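Catechol 1,2-dioxygenase (Acinetobacter sp., PDB 1DLT) catalyses the iron(III)-dependent intradiol cleavage of catechol by dioxygen to cis,cis-muconate, the first step of catechol breakdown in the beta-ketoadipate pathway. Local coordinates at residues K152-H157 and H226-A231. Numbering follows the deposited sequence.
Sequences KVEIWH and HYFVSA. With FE (Fe (III) ion), chain C; CAQ (catechol), chain D.
Lys152, Glu154 and Trp156 face Ser230, Phe228 and His226 as hydrogen-bonded pairs of two antiparallel strands. The bond from Glu154 N to Phe228 O is short and nearly straight (2.7 Å, 171° at the hydrogen); that from Trp156 N to His226 O is weak. On the side of the sheet that carries Trp156, His226 and Phe228, the three rings form an aromatic cluster. Trp156 holds CG between its backbone N and carbonyl carbon (chi1 63°), which swings the indole across to the partner strand. His226 CB sits over the six-membered ring, 3.3 Å from its centroid, as a CH-pi contact. The imidazole makes an offset stack on the five-membered ring, planes 7° apart. The far edge of the indole, at CH2, meets the face of Phe228. Beyond Phe228, a water donates to Glu154 OE2 and Lys152 O and accepts from Ser230 OG; Tyr110 OH is hydrogen-bonded to Glu154 OE1. On the other face, Val153 CG1 touches the edge of the Tyr227 ring at CD2 (3.7 Å), and Ile155 CD1 packs against Tyr227 CE2. His226 NE2 binds the iron at 2.0 Å, joined by His224, Tyr164 and both catechol oxygens. The strand pairing sets the backbone of His226, and the indole stacked on its ring probably limits the ring's rotation, so NE2 is held toward the iron.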
ATOM      1  N   LYS A 152      -6.806  -5.588  34.702  1.00 20.22           N
ATOM      2  CA  LYS A 152      -6.526  -4.278  34.099  1.00 18.92           C
ATOM      3  C   LYS A 152      -7.507  -3.996  32.954  1.00 18.40           C
ATOM      4  O   LYS A 152      -7.506  -4.686  31.925  1.00 19.53           O
ATOM      5  CB  LYS A 152      -5.111  -4.245  33.556  1.00 20.11           C
ATOM      6  CG  LYS A 152      -4.669  -2.907  32.976  1.00 20.14           C
ATOM      7  CD  LYS A 152      -3.263  -3.052  32.447  1.00 22.75           C
ATOM      8  CE  LYS A 152      -2.733  -1.753  31.943  1.00 28.58           C
ATOM      9  NZ  LYS A 152      -1.330  -1.865  31.426  1.00 30.47           N
ATOM     10  N   VAL A 153      -8.350  -2.994  33.149  1.00 16.82           N
ATOM     11  CA  VAL A 153      -9.333  -2.624  32.134  1.00 15.38           C
ATOM     12  C   VAL A 153      -8.833  -1.368  31.402  1.00 14.89           C
ATOM     13  O   VAL A 153      -8.689  -0.303  32.015  1.00 17.03           O
ATOM     14  CB  VAL A 153     -10.715  -2.356  32.788  1.00 13.83           C
ATOM     15  CG1 VAL A 153     -11.756  -2.066  31.724  1.00 12.84           C
ATOM     16  CG2 VAL A 153     -11.132  -3.566  33.635  1.00 14.98           C
ATOM     17  N   GLU A 154      -8.511  -1.497  30.120  1.00 11.53           N
ATOM     18  CA  GLU A 154      -8.073  -0.342  29.371  1.00 13.13           C
ATOM     19  C   GLU A 154      -9.242   0.153  28.508  1.00 13.75           C
ATOM     20  O   GLU A 154      -9.864  -0.622  27.804  1.00 15.21           O
ATOM     21  CB  GLU A 154      -6.882  -0.700  28.506  1.00 13.16           C
ATOM     22  CG  GLU A 154      -5.752  -1.205  29.338  1.00 13.68           C
ATOM     23  CD  GLU A 154      -4.550  -1.515  28.517  1.00 14.80           C
ATOM     24  OE1 GLU A 154      -3.997  -0.571  27.918  1.00 15.84           O
ATOM     25  OE2 GLU A 154      -4.166  -2.704  28.490  1.00 15.66           O
ATOM     26  N   ILE A 155      -9.526   1.446  28.572  1.00 12.63           N
ATOM     27  CA  ILE A 155     -10.629   2.026  27.846  1.00 12.30           C
ATOM     28  C   ILE A 155     -10.227   3.265  27.054  1.00 13.73           C
ATOM     29  O   ILE A 155      -9.550   4.155  27.566  1.00 15.38           O
ATOM     30  CB  ILE A 155     -11.757   2.448  28.816  1.00 12.54           C
ATOM     31  CG1 ILE A 155     -12.151   1.251  29.685  1.00 13.17           C
ATOM     32  CG2 ILE A 155     -12.983   2.949  28.041  1.00 10.37           C
ATOM     33  CD1 ILE A 155     -13.317   1.526  30.622  1.00 13.28           C
ATOM     34  N   TRP A 156     -10.628   3.323  25.797  1.00 12.45           N
ATOM     35  CA  TRP A 156     -10.342   4.507  25.015  1.00 13.59           C
ATOM     36  C   TRP A 156     -11.528   4.736  24.104  1.00 14.15           C
ATOM     37  O   TRP A 156     -12.198   3.795  23.700  1.00 13.12           O
ATOM     38  CB  TRP A 156      -9.024   4.373  24.232  1.00 12.25           C
ATOM     39  CG  TRP A 156      -8.913   3.283  23.157  1.00 11.43           C
ATOM     40  CD1 TRP A 156      -8.910   3.466  21.796  1.00 13.74           C
ATOM     41  CD2 TRP A 156      -8.718   1.867  23.365  1.00 13.25           C
ATOM     42  NE1 TRP A 156      -8.722   2.253  21.147  1.00 13.60           N
ATOM     43  CE2 TRP A 156      -8.602   1.264  22.084  1.00 12.89           C
ATOM     44  CE3 TRP A 156      -8.630   1.052  24.507  1.00 14.05           C
ATOM     45  CZ2 TRP A 156      -8.409  -0.097  21.920  1.00 14.38           C
ATOM     46  CZ3 TRP A 156      -8.438  -0.311  24.339  1.00 13.83           C
ATOM     47  CH2 TRP A 156      -8.331  -0.872  23.054  1.00 14.35           C
ATOM     48  N   HIS A 157     -11.817   5.997  23.823  1.00 14.57           N
ATOM     49  CA  HIS A 157     -12.941   6.324  22.948  1.00 15.49           C
ATOM     50  C   HIS A 157     -12.773   7.749  22.404  1.00 14.79           C
ATOM     51  O   HIS A 157     -11.831   8.454  22.769  1.00 14.50           O
ATOM     52  CB  HIS A 157     -14.250   6.157  23.726  1.00 13.55           C
ATOM     53  CG  HIS A 157     -14.433   7.150  24.831  1.00 15.59           C
ATOM     54  ND1 HIS A 157     -14.822   8.457  24.609  1.00 16.34           N
ATOM     55  CD2 HIS A 157     -14.324   7.012  26.175  1.00 16.64           C
ATOM     56  CE1 HIS A 157     -14.951   9.077  25.769  1.00 17.74           C
ATOM     57  NE2 HIS A 157     -14.653   8.225  26.736  1.00 17.65           N
ATOM     58  N   HIS A 226     -13.903   1.368  23.338  1.00 12.42           N
ATOM     59  CA  HIS A 226     -12.959   0.265  23.258  1.00 14.03           C
ATOM     60  C   HIS A 226     -12.535  -0.275  24.635  1.00 15.39           C
ATOM     61  O   HIS A 226     -12.459   0.479  25.615  1.00 14.85           O
ATOM     62  CB  HIS A 226     -11.702   0.729  22.535  1.00 12.70           C
ATOM     63  CG  HIS A 226     -11.897   1.025  21.090  1.00 14.24           C
ATOM     64  ND1 HIS A 226     -11.733   0.068  20.111  1.00 13.04           N
ATOM     65  CD2 HIS A 226     -12.212   2.173  20.450  1.00 11.71           C
ATOM     66  CE1 HIS A 226     -11.936   0.621  18.926  1.00 12.21           C
ATOM     67  NE2 HIS A 226     -12.227   1.893  19.107  1.00 13.22           N
ATOM     68  N   TYR A 227     -12.239  -1.574  24.672  1.00 15.30           N
ATOM     69  CA  TYR A 227     -11.779  -2.243  25.869  1.00 15.28           C
ATOM     70  C   TYR A 227     -10.669  -3.252  25.578  1.00 15.64           C
ATOM     71  O   TYR A 227     -10.694  -3.945  24.573  1.00 13.77           O
ATOM     72  CB  TYR A 227     -12.884  -3.096  26.544  1.00 15.65           C
ATOM     73  CG  TYR A 227     -13.962  -2.404  27.339  1.00 14.37           C
ATOM     74  CD1 TYR A 227     -15.090  -1.878  26.718  1.00 15.72           C
ATOM     75  CD2 TYR A 227     -13.871  -2.320  28.726  1.00 14.78           C
ATOM     76  CE1 TYR A 227     -16.112  -1.293  27.470  1.00 18.07           C
ATOM     77  CE2 TYR A 227     -14.883  -1.735  29.487  1.00 16.74           C
ATOM     78  CZ  TYR A 227     -15.998  -1.232  28.850  1.00 17.23           C
ATOM     79  OH  TYR A 227     -17.036  -0.719  29.576  1.00 18.37           O
ATOM     80  N   PHE A 228      -9.709  -3.299  26.489  1.00 16.43           N
ATOM     81  CA  PHE A 228      -8.685  -4.331  26.548  1.00 15.78           C
ATOM     82  C   PHE A 228      -8.852  -4.762  28.012  1.00 16.66           C
ATOM     83  O   PHE A 228      -8.932  -3.900  28.904  1.00 16.92           O
ATOM     84  CB  PHE A 228      -7.313  -3.815  26.435  1.00 14.65           C
ATOM     85  CG  PHE A 228      -6.692  -3.778  25.076  1.00 15.55           C
ATOM     86  CD1 PHE A 228      -7.087  -4.648  24.023  1.00 15.26           C
ATOM     87  CD2 PHE A 228      -5.642  -2.924  24.859  1.00 15.66           C
ATOM     88  CE1 PHE A 228      -6.367  -4.613  22.781  1.00 16.29           C
ATOM     89  CE2 PHE A 228      -4.938  -2.886  23.655  1.00 14.92           C
ATOM     90  CZ  PHE A 228      -5.300  -3.738  22.615  1.00 13.41           C
ATOM     91  N   VAL A 229      -8.976  -6.046  28.283  1.00 15.80           N
ATOM     92  CA  VAL A 229      -9.014  -6.488  29.662  1.00 17.39           C
ATOM     93  C   VAL A 229      -7.980  -7.616  29.760  1.00 18.87           C
ATOM     94  O   VAL A 229      -7.991  -8.565  28.953  1.00 18.17           O
ATOM     95  CB  VAL A 229     -10.397  -7.031  30.086  1.00 17.69           C
ATOM     96  CG1 VAL A 229     -10.392  -7.358  31.572  1.00 15.10           C
ATOM     97  CG2 VAL A 229     -11.456  -5.999  29.807  1.00 18.88           C
ATOM     98  N   SER A 230      -7.052  -7.476  30.708  1.00 18.99           N
ATOM     99  CA  SER A 230      -6.059  -8.519  30.941  1.00 20.83           C
ATOM    100  C   SER A 230      -5.963  -8.830  32.444  1.00 21.25           C
ATOM    101  O   SER A 230      -6.205  -7.956  33.295  1.00 22.44           O
ATOM    102  CB  SER A 230      -4.698  -8.106  30.385  1.00 20.62           C
ATOM    103  OG  SER A 230      -4.284  -6.896  30.945  1.00 22.98           O
ATOM    104  N   ALA A 231      -5.642 -10.083  32.750  1.00 20.61           N
ATOM    105  CA  ALA A 231      -5.509 -10.577  34.122  1.00 20.65           C
ATOM    106  C   ALA A 231      -4.753 -11.896  34.125  1.00 21.94           C
ATOM    107  O   ALA A 231      -4.873 -12.700  33.189  1.00 20.65           O
ATOM    108  CB  ALA A 231      -6.884 -10.794  34.747  1.00 19.47           C
TER
HETATM  109 FE    FE C 400     -12.844   3.230  17.787  1.00 18.72          FE
HETATM  110  C1  CAQ D 401     -11.720   1.702  12.951  0.65 17.69           C
HETATM  111  C2  CAQ D 401     -12.206   1.082  14.143  0.65 16.81           C
HETATM  112  C3  CAQ D 401     -12.593   1.866  15.220  0.65 17.19           C
HETATM  113  O3  CAQ D 401     -13.057   1.273  16.373  0.65 17.65           O
HETATM  114  C4  CAQ D 401     -12.519   3.246  15.148  0.65 16.83           C
HETATM  115  O4  CAQ D 401     -12.910   4.005  16.221  0.65 19.89           O
HETATM  116  C5  CAQ D 401     -12.052   3.866  14.009  0.65 17.97           C
HETATM  117  C6  CAQ D 401     -11.644   3.075  12.884  0.65 18.25           C
HETATM  118  O   HOH W   1      -5.424  -4.724  29.404  1.00 21.25           O
HETATM  119  O   HOH W   2     -11.041   3.111  16.168  0.35  5.54           O